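Local coordinates for Lpg2148(MvcA) (Legionella pneumophila subsp. pneumophila str. Philadelphia 1, PDB 6K11), which probably acts as a deamidase-related deubiquitinase that removes ubiquitin from the host ubiquitin-conjugating enzyme UBE2N and thereby regulates its activity, at residues Q33-R38 with L371-H376; E89-T94 with K328-E333; K137-N142 with L155-L160. One frame throughout, in Å; residues are numbered along the deposited sequence.

Contact 1. Residues Q33-R38 with L371-H376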
# COMPACT_ATOMS: atom_id res chain seq x y z
N GLN A 33 -3.71 -22.63 8.28
CA GLN A 33 -2.82 -23.43 7.44
C GLN A 33 -1.98 -22.55 6.52
O GLN A 33 -0.79 -22.83 6.30
CB GLN A 33 -3.64 -24.45 6.62
CG GLN A 33 -4.24 -25.54 7.49
CD GLN A 33 -4.53 -26.83 6.71
OE1 GLN A 33 -4.55 -26.84 5.48
NE2 GLN A 33 -4.75 -27.92 7.44
N MET A 34 -2.56 -21.49 5.97
CA MET A 34 -1.76 -20.66 5.06
C MET A 34 -0.70 -19.87 5.83
O MET A 34 0.40 -19.64 5.29
CB MET A 34 -2.66 -19.74 4.24
CG MET A 34 -3.56 -20.46 3.18
SD MET A 34 -2.74 -21.75 2.15
CE MET A 34 -1.64 -20.78 1.14
N GLN A 35 -0.98 -19.49 7.08
CA GLN A 35 0.04 -18.86 7.93
C GLN A 35 1.20 -19.83 8.19
O GLN A 35 2.37 -19.45 8.09
CB GLN A 35 -0.58 -18.41 9.26
CG GLN A 35 -1.50 -17.17 9.13
CD GLN A 35 -2.38 -16.91 10.36
OE1 GLN A 35 -2.72 -17.82 11.14
NE2 GLN A 35 -2.76 -15.64 10.55
N ALA A 36 0.89 -21.08 8.53
CA ALA A 36 1.93 -22.10 8.71
C ALA A 36 2.81 -22.22 7.46
O ALA A 36 4.04 -22.18 7.55
CB ALA A 36 1.30 -23.45 9.06
N GLU A 37 2.18 -22.36 6.29
CA GLU A 37 2.96 -22.58 5.07
C GLU A 37 3.82 -21.37 4.72
O GLU A 37 4.93 -21.52 4.21
CB GLU A 37 2.01 -22.97 3.92
CG GLU A 37 1.38 -24.38 4.14
CD GLU A 37 0.28 -24.75 3.15
OE1 GLU A 37 0.24 -24.19 2.03
OE2 GLU A 37 -0.56 -25.62 3.50
N ARG A 38 3.35 -20.16 5.06
CA ARG A 38 4.18 -18.97 4.86
C ARG A 38 5.37 -18.95 5.82
O ARG A 38 6.41 -18.36 5.49
CB ARG A 38 3.33 -17.71 5.02
CG ARG A 38 4.09 -16.42 4.71
CD ARG A 38 3.25 -15.15 4.92
NE ARG A 38 1.83 -15.35 4.67
CZ ARG A 38 0.85 -15.13 5.55
NH1 ARG A 38 -0.41 -15.35 5.21
NH2 ARG A 38 1.13 -14.68 6.77
N LEU A 371 -4.69 -22.73 16.40
CA LEU A 371 -4.65 -24.19 16.46
C LEU A 371 -4.32 -24.79 15.10
O LEU A 371 -3.46 -25.67 14.99
CB LEU A 371 -5.98 -24.71 16.98
CG LEU A 371 -6.06 -26.23 16.97
CD1 LEU A 371 -5.10 -26.80 18.02
CD2 LEU A 371 -7.48 -26.71 17.19
N ALA A 372 -4.99 -24.31 14.05
CA ALA A 372 -4.73 -24.84 12.71
C ALA A 372 -3.29 -24.58 12.28
O ALA A 372 -2.63 -25.45 11.68
CB ALA A 372 -5.71 -24.24 11.70
N MET A 373 -2.80 -23.37 12.55
CA MET A 373 -1.41 -23.05 12.22
C MET A 373 -0.45 -23.99 12.94
O MET A 373 0.48 -24.54 12.33
CB MET A 373 -1.11 -21.59 12.58
CG MET A 373 0.31 -21.13 12.23
SD MET A 373 0.75 -19.44 12.73
CE MET A 373 2.50 -19.44 12.33
N THR A 374 -0.67 -24.20 14.25
CA THR A 374 0.26 -25.01 15.04
C THR A 374 0.24 -26.47 14.59
O THR A 374 1.29 -27.09 14.40
CB THR A 374 -0.10 -24.91 16.52
OG1 THR A 374 -0.11 -23.54 16.93
CG2 THR A 374 0.91 -25.68 17.36
N GLU A 375 -0.96 -27.03 14.41
CA GLU A 375 -1.05 -28.43 13.99
C GLU A 375 -0.47 -28.62 12.59
O GLU A 375 0.22 -29.61 12.32
CB GLU A 375 -2.50 -28.90 14.08
CG GLU A 375 -3.03 -28.85 15.52
CD GLU A 375 -4.44 -29.41 15.70
OE1 GLU A 375 -4.78 -29.81 16.84
OE2 GLU A 375 -5.21 -29.43 14.71
N HIS A 376 -0.71 -27.66 11.68
CA HIS A 376 -0.18 -27.78 10.33
C HIS A 376 1.34 -27.69 10.32
O HIS A 376 2.02 -28.44 9.59
CB HIS A 376 -0.80 -26.70 9.43
CG HIS A 376 -0.74 -27.00 7.96
ND1 HIS A 376 -1.07 -28.24 7.44
CD2 HIS A 376 -0.37 -26.24 6.91
CE1 HIS A 376 -0.92 -28.21 6.13
NE2 HIS A 376 -0.50 -27.01 5.78
O HOH W 1 -4.16 -27.64 10.31

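Contact 2. Residues E89-T94 with K328-E333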
# COMPACT_ATOMS: atom_id res chain seq x y z
N GLU A 89 -12.43 -8.62 -9.94
CA GLU A 89 -11.27 -8.98 -10.75
C GLU A 89 -11.16 -8.10 -12.00
O GLU A 89 -10.06 -7.70 -12.39
CB GLU A 89 -11.33 -10.46 -11.13
CG GLU A 89 -10.02 -10.99 -11.67
CD GLU A 89 -10.18 -12.28 -12.45
OE1 GLU A 89 -11.28 -12.53 -13.00
OE2 GLU A 89 -9.19 -13.05 -12.51
N LYS A 90 -12.29 -7.79 -12.63
CA LYS A 90 -12.26 -6.87 -13.77
C LYS A 90 -11.84 -5.47 -13.33
O LYS A 90 -11.05 -4.81 -14.02
CB LYS A 90 -13.63 -6.82 -14.44
CG LYS A 90 -14.07 -8.15 -15.07
CD LYS A 90 -15.49 -8.04 -15.62
CE LYS A 90 -15.96 -9.35 -16.24
NZ LYS A 90 -17.37 -9.26 -16.71
N PHE A 91 -12.37 -4.99 -12.20
CA PHE A 91 -11.96 -3.69 -11.66
C PHE A 91 -10.46 -3.64 -11.44
O PHE A 91 -9.81 -2.63 -11.73
CB PHE A 91 -12.72 -3.43 -10.35
CG PHE A 91 -12.76 -1.97 -9.94
CD1 PHE A 91 -13.03 -0.96 -10.86
CD2 PHE A 91 -12.56 -1.62 -8.61
CE1 PHE A 91 -13.07 0.37 -10.47
CE2 PHE A 91 -12.61 -0.28 -8.21
CZ PHE A 91 -12.86 0.71 -9.14
N HIS A 92 -9.88 -4.74 -10.94
CA HIS A 92 -8.45 -4.77 -10.65
C HIS A 92 -7.61 -4.59 -11.90
O HIS A 92 -6.51 -4.02 -11.82
CB HIS A 92 -8.11 -6.09 -9.95
CG HIS A 92 -6.65 -6.43 -9.93
ND1 HIS A 92 -5.80 -5.98 -8.94
CD2 HIS A 92 -5.90 -7.20 -10.75
CE1 HIS A 92 -4.58 -6.44 -9.17
NE2 HIS A 92 -4.62 -7.19 -10.26
N PHE A 93 -8.09 -5.04 -13.05
CA PHE A 93 -7.32 -4.88 -14.28
C PHE A 93 -7.65 -3.59 -15.04
O PHE A 93 -6.99 -3.30 -16.03
CB PHE A 93 -7.53 -6.09 -15.20
CG PHE A 93 -6.80 -7.32 -14.73
CD1 PHE A 93 -5.41 -7.35 -14.71
CD2 PHE A 93 -7.49 -8.43 -14.29
CE1 PHE A 93 -4.73 -8.46 -14.26
CE2 PHE A 93 -6.82 -9.55 -13.84
CZ PHE A 93 -5.44 -9.57 -13.83
N THR A 94 -8.65 -2.83 -14.59
CA THR A 94 -8.88 -1.52 -15.20
C THR A 94 -7.72 -0.61 -14.87
O THR A 94 -7.15 -0.67 -13.77
CB THR A 94 -10.20 -0.91 -14.70
OG1 THR A 94 -11.29 -1.80 -15.00
CG2 THR A 94 -10.47 0.42 -15.39
N LYS A 328 -3.79 8.73 -8.26
CA LYS A 328 -4.48 8.13 -9.39
C LYS A 328 -5.71 7.41 -8.86
O LYS A 328 -5.77 7.04 -7.68
CB LYS A 328 -3.58 7.16 -10.18
CG LYS A 328 -2.83 6.15 -9.35
CD LYS A 328 -1.67 5.48 -10.12
CE LYS A 328 -1.22 4.22 -9.37
NZ LYS A 328 0.11 3.69 -9.75
N PHE A 329 -6.69 7.21 -9.74
CA PHE A 329 -7.99 6.72 -9.33
C PHE A 329 -8.62 5.91 -10.45
O PHE A 329 -8.27 6.05 -11.63
CB PHE A 329 -8.93 7.87 -8.94
CG PHE A 329 -9.38 8.68 -10.12
CD1 PHE A 329 -10.53 8.35 -10.83
CD2 PHE A 329 -8.62 9.76 -10.56
CE1 PHE A 329 -10.94 9.08 -11.93
CE2 PHE A 329 -9.02 10.50 -11.67
CZ PHE A 329 -10.18 10.16 -12.36
N LYS A 330 -9.57 5.08 -10.07
CA LYS A 330 -10.43 4.37 -11.00
C LYS A 330 -11.79 4.25 -10.35
O LYS A 330 -11.91 4.21 -9.12
CB LYS A 330 -9.84 3.00 -11.35
CG LYS A 330 -9.70 2.07 -10.17
CD LYS A 330 -9.41 0.66 -10.67
CE LYS A 330 -8.16 0.08 -10.10
NZ LYS A 330 -7.57 -0.98 -10.98
N ILE A 331 -12.84 4.21 -11.17
CA ILE A 331 -14.19 4.36 -10.66
C ILE A 331 -15.11 3.36 -11.35
O ILE A 331 -14.93 3.01 -12.52
CB ILE A 331 -14.67 5.82 -10.84
CG1 ILE A 331 -16.06 6.02 -10.24
CG2 ILE A 331 -14.60 6.24 -12.31
CD1 ILE A 331 -16.50 7.47 -10.16
N THR A 332 -16.11 2.89 -10.60
CA THR A 332 -17.10 1.98 -11.14
C THR A 332 -18.43 2.19 -10.43
O THR A 332 -18.49 2.74 -9.33
CB THR A 332 -16.65 0.51 -11.01
OG1 THR A 332 -17.68 -0.34 -11.51
CG2 THR A 332 -16.40 0.16 -9.53
N GLU A 333 -19.50 1.77 -11.09
CA GLU A 333 -20.77 1.76 -10.40
C GLU A 333 -20.91 0.48 -9.59
O GLU A 333 -20.25 -0.53 -9.86
CB GLU A 333 -21.93 1.92 -11.37
CG GLU A 333 -21.68 3.04 -12.36
CD GLU A 333 -22.56 2.97 -13.58
OE1 GLU A 333 -22.02 2.92 -14.71
OE2 GLU A 333 -23.79 3.01 -13.40

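Contact 3. Residues K137-N142 with L155-L160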
# COMPACT_ATOMS: atom_id res chain seq x y z
N LYS A 137 30.18 1.10 -5.65
CA LYS A 137 31.27 0.47 -6.37
C LYS A 137 31.56 -0.89 -5.75
O LYS A 137 31.79 -0.98 -4.54
CB LYS A 137 32.51 1.36 -6.33
CG LYS A 137 33.66 0.85 -7.13
CD LYS A 137 34.81 1.84 -7.06
CE LYS A 137 36.14 1.13 -7.15
NZ LYS A 137 37.26 2.11 -7.12
N THR A 138 31.52 -1.94 -6.56
CA THR A 138 31.74 -3.29 -6.06
C THR A 138 32.45 -4.14 -7.09
O THR A 138 32.18 -4.05 -8.29
CB THR A 138 30.42 -3.97 -5.66
OG1 THR A 138 30.67 -5.35 -5.35
CG2 THR A 138 29.40 -3.87 -6.80
N LYS A 139 33.38 -4.96 -6.61
CA LYS A 139 34.03 -5.94 -7.47
C LYS A 139 33.00 -6.94 -7.98
O LYS A 139 32.02 -7.26 -7.30
CB LYS A 139 35.14 -6.66 -6.71
CG LYS A 139 36.38 -5.81 -6.46
CD LYS A 139 37.58 -6.66 -6.04
CE LYS A 139 38.87 -5.84 -5.95
NZ LYS A 139 39.11 -4.98 -7.16
N ASN A 140 33.24 -7.44 -9.20
CA ASN A 140 32.36 -8.44 -9.77
C ASN A 140 32.23 -9.66 -8.87
O ASN A 140 31.15 -10.24 -8.74
CB ASN A 140 32.87 -8.85 -11.15
CG ASN A 140 31.79 -9.45 -12.01
OD1 ASN A 140 31.02 -10.31 -11.56
ND2 ASN A 140 31.71 -9.01 -13.26
N GLU A 141 33.33 -10.04 -8.19
CA GLU A 141 33.32 -11.24 -7.36
C GLU A 141 32.28 -11.18 -6.25
O GLU A 141 31.77 -12.23 -5.84
CB GLU A 141 34.72 -11.46 -6.79
CG GLU A 141 35.82 -11.09 -7.79
CD GLU A 141 37.12 -10.71 -7.11
OE1 GLU A 141 37.79 -9.76 -7.60
OE2 GLU A 141 37.49 -11.35 -6.11
N ASN A 142 31.96 -9.99 -5.75
CA ASN A 142 31.09 -9.83 -4.59
C ASN A 142 29.71 -9.30 -4.93
O ASN A 142 28.98 -8.87 -4.02
CB ASN A 142 31.75 -8.92 -3.56
CG ASN A 142 33.15 -9.35 -3.21
OD1 ASN A 142 34.08 -8.54 -3.20
ND2 ASN A 142 33.32 -10.63 -2.93
N LEU A 155 28.36 -0.01 -9.80
CA LEU A 155 29.47 0.09 -10.74
C LEU A 155 30.43 -1.06 -10.48
O LEU A 155 31.07 -1.13 -9.43
CB LEU A 155 30.18 1.44 -10.63
CG LEU A 155 31.50 1.55 -11.41
CD1 LEU A 155 31.24 1.45 -12.94
CD2 LEU A 155 32.18 2.87 -11.07
N LEU A 156 30.54 -1.96 -11.46
CA LEU A 156 31.47 -3.08 -11.43
C LEU A 156 32.64 -2.77 -12.34
O LEU A 156 32.64 -1.78 -13.08
CB LEU A 156 30.77 -4.37 -11.87
CG LEU A 156 29.83 -5.15 -10.95
CD1 LEU A 156 28.77 -4.26 -10.33
CD2 LEU A 156 29.19 -6.28 -11.73
N GLU A 157 33.65 -3.66 -12.31
CA GLU A 157 34.76 -3.55 -13.26
C GLU A 157 34.26 -3.50 -14.70
O GLU A 157 34.84 -2.80 -15.53
CB GLU A 157 35.74 -4.72 -13.10
CG GLU A 157 36.47 -4.77 -11.78
CD GLU A 157 35.91 -5.84 -10.87
OE1 GLU A 157 34.66 -5.97 -10.83
OE2 GLU A 157 36.69 -6.54 -10.20
N ASN A 158 33.20 -4.25 -15.01
CA ASN A 158 32.80 -4.41 -16.40
C ASN A 158 31.31 -4.18 -16.66
O ASN A 158 30.84 -4.47 -17.77
CB ASN A 158 33.19 -5.80 -16.92
CG ASN A 158 32.82 -6.91 -15.96
OD1 ASN A 158 31.96 -6.76 -15.09
ND2 ASN A 158 33.49 -8.05 -16.11
N LYS A 159 30.57 -3.67 -15.68
CA LYS A 159 29.14 -3.43 -15.86
C LYS A 159 28.76 -2.20 -15.04
O LYS A 159 29.37 -1.92 -14.00
CB LYS A 159 28.30 -4.65 -15.45
CG LYS A 159 28.50 -5.91 -16.30
CD LYS A 159 27.46 -6.01 -17.42
CE LYS A 159 27.62 -7.27 -18.28
NZ LYS A 159 28.42 -8.29 -17.57
N LEU A 160 27.79 -1.44 -15.54
CA LEU A 160 27.15 -0.35 -14.81
C LEU A 160 25.66 -0.68 -14.80
O LEU A 160 25.03 -0.69 -15.86
CB LEU A 160 27.42 1.00 -15.48
CG LEU A 160 26.77 2.24 -14.84
CD1 LEU A 160 27.36 2.48 -13.43
CD2 LEU A 160 26.96 3.46 -15.71

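Contact 1. Residues Q33-R38 with L371-H376
Ala36 and Met373 mark the closest backbone approach, their CA atoms 4.9 Å apart, where the segments of helix 28-39 and helix 358-381 pass with axes 7.6 Å apart at a signed crossing angle of -45°. This is helix-helix packing between the N-terminal and C-terminal parts of the chain, and helix 49-64 covers one flank through Val60, which touches both Gln35 and Met373. Ala36 CB lies 3.5 Å from Met373 O and also meets His376 CB. Met373, extended, sends SD to Gln35 CB.

The outer side is more polar. With CG anti to the backbone N (chi1 -159°), the His376 ring is brought against helix 28-39. Gln33 lies over one face of it: CG stands 4.0 Å from the ring centroid, a CH-pi contact, and the amide plane stacks nearly parallel on the ring. The same amide reaches back to helix 358-381 through a water: NE2 donates to it, and it donates to Ala372 O. At the ring edge His376 NE2 donates to Glu37 OE2, 2.7 Å away, which accepts through its anti lone pair and lies 16° out of the ring plane.

Contact 2. Residues E89-T94 with K328-E333
Phe91 is clasped between Lys330 and Thr332, two residues of strand 328-333 whose CB atoms both point toward helix 89-93. Helix and strand run roughly antiparallel, 149° between their directions, with axes 9.6 Å apart, so side chains rather than backbones bridge the gap.

The tightly packed part is the Phe91 ring. Thr332 CG2 covers one face, 3.7 Å from the ring centroid, and Lys330 CD covers the opposite face at 3.8 Å from the same centroid; both are CH-pi contacts set somewhat toward the rim. Thr332 CG2 is placed there by a chi1 of 178°, which turns OG1 anti to the backbone N and puts the methyl between N and the carbonyl carbon. OG1 meanwhile donates to Glu333 O within the strand.

Beyond CD, Lys330 bends at chi3 (124°), and its ammonium ends at the last turn of the helix. There NZ donates to Phe91 O at 2.9 Å and to Thr94 O at 2.8 Å, in each case approaching at a slight tilt from the carbonyl plane. Phe91 O also accepts from Thr94 N. The two carbonyl oxygens, Phe91 O and Thr94 O, at this end of the helix probably stabilise the positive charge of Lys330; its pull on the Phe91 ring, by contrast, is at most weak.

The solvent side is looser. His92 and Thr94 are exposed: the His92 CB points away from the strand, and the Thr94 side chain makes just a distant approach, CB to Lys330 CD at 4.4 Å, although its carbonyl holds NZ.

Around the contact, Leu83 of helix 71-83 touches both Phe91 and Thr332, Tyr96 makes a cation-pi contact with Lys330, and strand 120-129 pairs with 325-333 in the antiparallel sheet, while helix 104-111 receives Phe329 and Ile331.

Contact 3. Residues K137-N142 with L155-L160
Lys139 O, in a residue that packs against the Glu157 carboxylate, is gripped by two donors that reach it from opposite faces of its plane: Thr138 OG1 at 3.0 Å and Asn142 N at 3.1 Å. The second bond closes the short 3-10 turn at 140-141. At the start of that turn Asn140 N donates to Glu157 OE1, 2.6 Å away, entering on the syn lone pair. Glu157 gets there by folding at chi2 (104°), which swings CD back over segment 137-142. Its other oxygen, OE2, lies 4.2 Å from Lys139 NZ, beyond a salt bridge, and at a similar distance from Glu141 OE1; the opposed charges may partly offset one another.

Both segments follow the ends of neighbouring strands of the mixed sheet in the MvcA insertion domain. Strands 134-137 and 152-155 run parallel and end at the bridge between Lys137 and Leu155, where Thr138 N donates to Leu155 O with a nearly straight bond (168° at the hydrogen). Segment 155-160 then makes the hairpin turn into strand 160-163, closed by Leu156 N to Lys159 O. Thr138 and Leu156 lie side by side, CG2 against CD1 at 3.6 Å, with Phe143 touching both. Lys137 NZ turns elsewhere, bonding to the carbonyls of Phe183, Ile186 and Gly187. Asn140 ND2 makes a weak bond to Asn158 OD1, the two amide planes standing almost perpendicular.

The three contacts sample separate parts of an elongated chain. Contact 2 lies nearest the middle, its centre about 16 Å from that of the chain, on the central antiparallel sheet; contact 1 is about 25 Å out in the helical part, and contact 3 about 33 Å out in the insertion domain. Nearest atoms are about 17 Å apart between contacts 1 and 2, and about 26 Å from contact 3 to either, so none touches another. In sequence they are nested: 137-142 with 155-160 falls inside the loop closed by contact 2, which falls inside that closed by contact 1. Measured between centres, contact 3 stands about 42 Å from contact 1 and 43 Å from contact 2.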